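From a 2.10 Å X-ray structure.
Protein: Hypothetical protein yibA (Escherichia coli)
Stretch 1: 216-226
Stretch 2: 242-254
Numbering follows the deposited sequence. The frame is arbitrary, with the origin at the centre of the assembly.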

# COMPACT_ATOMS: atom_id res chain seq x y z
N LEU A 216 -9.51 -10.19 12.78
CA LEU A 216 -10.27 -11.25 13.42
C LEU A 216 -11.36 -10.66 14.29
O LEU A 216 -12.47 -11.17 14.31
CB LEU A 216 -9.35 -12.17 14.24
CG LEU A 216 -8.51 -13.06 13.32
CD1 LEU A 216 -7.38 -13.75 14.06
CD2 LEU A 216 -9.43 -14.08 12.68
N SER A 217 -11.08 -9.57 14.99
CA SER A 217 -12.12 -9.01 15.83
C SER A 217 -13.32 -8.47 15.02
O SER A 217 -14.47 -8.71 15.39
CB SER A 217 -11.55 -7.91 16.73
OG SER A 217 -10.38 -8.36 17.37
N TYR A 218 -13.08 -7.76 13.93
CA TYR A 218 -14.22 -7.28 13.16
C TYR A 218 -15.07 -8.47 12.70
O TYR A 218 -16.30 -8.39 12.65
CB TYR A 218 -13.75 -6.42 11.97
CG TYR A 218 -13.49 -4.98 12.37
CD1 TYR A 218 -12.47 -4.66 13.27
CD2 TYR A 218 -14.31 -3.95 11.90
CE1 TYR A 218 -12.26 -3.33 13.70
CE2 TYR A 218 -14.12 -2.62 12.32
CZ TYR A 218 -13.10 -2.32 13.23
OH TYR A 218 -12.94 -1.02 13.66
N ARG A 219 -14.40 -9.57 12.39
CA ARG A 219 -15.06 -10.80 11.97
C ARG A 219 -15.69 -11.56 13.15
O ARG A 219 -16.25 -12.64 12.95
CB ARG A 219 -14.06 -11.73 11.27
CG ARG A 219 -13.16 -11.07 10.22
CD ARG A 219 -13.88 -10.87 8.91
NE ARG A 219 -13.26 -9.86 8.05
CZ ARG A 219 -12.02 -9.91 7.56
NH1 ARG A 219 -11.23 -10.94 7.84
NH2 ARG A 219 -11.58 -8.93 6.77
N LYS A 220 -15.56 -11.05 14.38
CA LYS A 220 -16.16 -11.72 15.55
C LYS A 220 -15.65 -13.17 15.75
O LYS A 220 -16.38 -14.04 16.22
CB LYS A 220 -17.68 -11.77 15.38
CG LYS A 220 -18.31 -10.44 14.92
CD LYS A 220 -18.74 -9.59 16.12
CE LYS A 220 -19.16 -8.16 15.71
NZ LYS A 220 -17.97 -7.35 15.27
N ASP A 221 -14.40 -13.42 15.40
CA ASP A 221 -13.81 -14.75 15.51
C ASP A 221 -13.11 -14.86 16.87
O ASP A 221 -12.06 -14.26 17.10
CB ASP A 221 -12.85 -14.93 14.33
CG ASP A 221 -12.36 -16.36 14.17
OD1 ASP A 221 -12.24 -16.80 13.00
OD2 ASP A 221 -12.08 -17.02 15.19
N LYS A 222 -13.69 -15.66 17.75
CA LYS A 222 -13.16 -15.82 19.09
C LYS A 222 -11.77 -16.41 19.22
O LYS A 222 -11.19 -16.40 20.29
CB LYS A 222 -14.19 -16.56 19.94
CG LYS A 222 -15.36 -15.62 20.24
CD LYS A 222 -16.70 -16.31 20.52
CE LYS A 222 -17.72 -15.29 21.00
NZ LYS A 222 -19.03 -15.90 21.19
N ARG A 223 -11.20 -16.91 18.13
CA ARG A 223 -9.84 -17.41 18.27
C ARG A 223 -8.85 -16.26 18.58
O ARG A 223 -7.70 -16.51 18.91
CB ARG A 223 -9.42 -18.21 17.05
CG ARG A 223 -10.16 -19.56 16.96
CD ARG A 223 -11.00 -19.64 15.73
NE ARG A 223 -10.18 -19.79 14.54
CZ ARG A 223 -10.61 -19.60 13.30
NH1 ARG A 223 -11.87 -19.23 13.07
NH2 ARG A 223 -9.80 -19.80 12.28
N VAL A 224 -9.29 -15.00 18.51
CA VAL A 224 -8.34 -13.92 18.82
C VAL A 224 -8.30 -13.64 20.34
O VAL A 224 -7.38 -13.02 20.84
CB VAL A 224 -8.71 -12.59 18.05
CG1 VAL A 224 -9.86 -11.84 18.76
CG2 VAL A 224 -7.48 -11.69 17.88
N LEU A 225 -9.31 -14.09 21.07
CA LEU A 225 -9.39 -13.83 22.51
C LEU A 225 -8.13 -13.88 23.35
O LEU A 225 -7.79 -12.94 24.08
CB LEU A 225 -10.40 -14.76 23.17
CG LEU A 225 -11.80 -14.19 23.39
CD1 LEU A 225 -11.72 -12.82 24.06
CD2 LEU A 225 -12.49 -14.08 22.04
N SER A 226 -7.44 -15.01 23.28
CA SER A 226 -6.24 -15.15 24.10
C SER A 226 -5.19 -14.05 23.86
O SER A 226 -4.69 -13.44 24.81
CB SER A 226 -5.62 -16.53 23.85
OG SER A 226 -4.71 -16.83 24.89
N ILE A 242 -7.57 -1.93 21.86
CA ILE A 242 -8.69 -1.59 22.70
C ILE A 242 -9.93 -1.52 21.84
O ILE A 242 -10.99 -2.03 22.20
CB ILE A 242 -8.44 -0.24 23.38
CG1 ILE A 242 -7.11 -0.34 24.14
CG2 ILE A 242 -9.63 0.13 24.30
CD1 ILE A 242 -6.74 0.94 24.91
N GLU A 243 -9.79 -0.92 20.67
CA GLU A 243 -10.90 -0.78 19.75
C GLU A 243 -11.40 -2.15 19.23
O GLU A 243 -12.61 -2.38 19.09
CB GLU A 243 -10.47 0.09 18.58
CG GLU A 243 -11.44 0.09 17.44
CD GLU A 243 -12.68 0.86 17.78
OE1 GLU A 243 -13.59 0.95 16.92
OE2 GLU A 243 -12.73 1.37 18.91
N ALA A 244 -10.45 -3.04 18.92
CA ALA A 244 -10.78 -4.39 18.44
C ALA A 244 -11.54 -5.12 19.56
O ALA A 244 -12.48 -5.88 19.29
CB ALA A 244 -9.50 -5.15 18.11
N ALA A 245 -11.12 -4.89 20.79
CA ALA A 245 -11.77 -5.50 21.93
C ALA A 245 -13.27 -5.16 21.92
O ALA A 245 -14.11 -6.03 22.21
CB ALA A 245 -11.10 -5.04 23.24
N GLY A 246 -13.63 -3.93 21.56
CA GLY A 246 -15.04 -3.55 21.53
C GLY A 246 -15.75 -4.15 20.33
O GLY A 246 -16.93 -4.53 20.39
N GLU A 247 -15.03 -4.24 19.22
CA GLU A 247 -15.57 -4.80 18.00
C GLU A 247 -15.84 -6.31 18.09
O GLU A 247 -16.83 -6.78 17.56
CB GLU A 247 -14.63 -4.51 16.82
CG GLU A 247 -14.67 -3.07 16.33
CD GLU A 247 -16.03 -2.71 15.75
OE1 GLU A 247 -16.55 -3.51 14.91
OE2 GLU A 247 -16.59 -1.64 16.13
N LEU A 248 -14.96 -7.05 18.76
CA LEU A 248 -15.12 -8.50 18.88
C LEU A 248 -16.49 -8.91 19.44
O LEU A 248 -17.05 -9.93 19.05
CB LEU A 248 -14.02 -9.09 19.77
CG LEU A 248 -14.12 -10.60 20.06
CD1 LEU A 248 -13.95 -11.40 18.75
CD2 LEU A 248 -13.03 -10.98 21.05
N GLY A 249 -17.05 -8.09 20.34
CA GLY A 249 -18.37 -8.39 20.90
C GLY A 249 -18.48 -9.57 21.87
O GLY A 249 -19.54 -10.19 22.03
N ASP A 250 -17.36 -9.88 22.52
CA ASP A 250 -17.26 -10.98 23.47
C ASP A 250 -17.12 -10.37 24.89
O ASP A 250 -16.11 -9.73 25.21
CB ASP A 250 -16.05 -11.83 23.10
CG ASP A 250 -15.93 -13.09 23.94
OD1 ASP A 250 -15.57 -14.13 23.34
OD2 ASP A 250 -16.18 -13.05 25.17
N LYS A 251 -18.13 -10.58 25.73
CA LYS A 251 -18.12 -10.00 27.07
C LYS A 251 -17.05 -10.53 28.00
O LYS A 251 -16.94 -10.09 29.14
CB LYS A 251 -19.49 -10.15 27.72
CG LYS A 251 -20.63 -9.46 26.96
CD LYS A 251 -21.94 -9.52 27.76
CE LYS A 251 -23.04 -8.68 27.12
NZ LYS A 251 -23.08 -8.95 25.64
N THR A 252 -16.25 -11.46 27.52
CA THR A 252 -15.18 -11.99 28.34
C THR A 252 -14.18 -10.87 28.63
O THR A 252 -13.43 -10.93 29.60
CB THR A 252 -14.39 -13.10 27.63
OG1 THR A 252 -15.29 -14.12 27.19
CG2 THR A 252 -13.37 -13.70 28.58
N LEU A 253 -14.17 -9.86 27.77
CA LEU A 253 -13.24 -8.76 27.95
C LEU A 253 -13.72 -7.60 28.81
O LEU A 253 -12.99 -6.64 29.02
CB LEU A 253 -12.80 -8.21 26.59
CG LEU A 253 -12.03 -9.19 25.70
CD1 LEU A 253 -13.01 -10.16 25.13
CD2 LEU A 253 -11.36 -8.45 24.55
N LEU A 254 -14.95 -7.67 29.31
CA LEU A 254 -15.44 -6.57 30.13
C LEU A 254 -14.64 -6.37 31.40
O LEU A 254 -14.25 -5.26 31.71
CB LEU A 254 -16.92 -6.76 30.46
CG LEU A 254 -17.85 -6.50 29.27
CD1 LEU A 254 -19.28 -6.94 29.61
CD2 LEU A 254 -17.83 -5.03 28.92

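Two helix ends lie side by side here, and one lysine ties them together. Lys220 leaves the first helix with positive phi in a Schellman motif, its N bonded to Ser217 O while Asp221 N returns to Leu216 O. The lysine side chain then reaches across, and Lys220 NZ donates to Glu247 O at 2.6 Å, the only hydrogen bond between the stretches. Lys220 NZ also donates to Tyr218 O at 3.3 Å, so one amine serves carbonyls from the last turns of both helices. Glu247 OE1 stays 4.1 Å from Lys220 NZ, favourable in charge but too far for a salt bridge.

Where the backbones come near, Ser217 and Ala244 are small, with Ser217 OG 3.4 Å from Ala244 CB; Ala244 O is already taken by Leu248 N, and Ser217 OG is satisfied elsewhere in the structure. Tyr218 offers a ring face to Glu247 CG, 3.8 Å from the ring centroid, so the acid's aliphatic part packs too.

Around the end of the second helix, leucines and a valine add apolar packing. Leu248, the residue most covered by this contact, sets CD2 4.0 Å from Val224 CG1 and 3.3 Å from Leu225 CD2. Asp250 does both: OD1 packs 3.3 Å from Leu225 CD2, while OD2 accepts from Thr252 N at 2.8 Å and from Thr252 OG1 at a very short 2.5 Å.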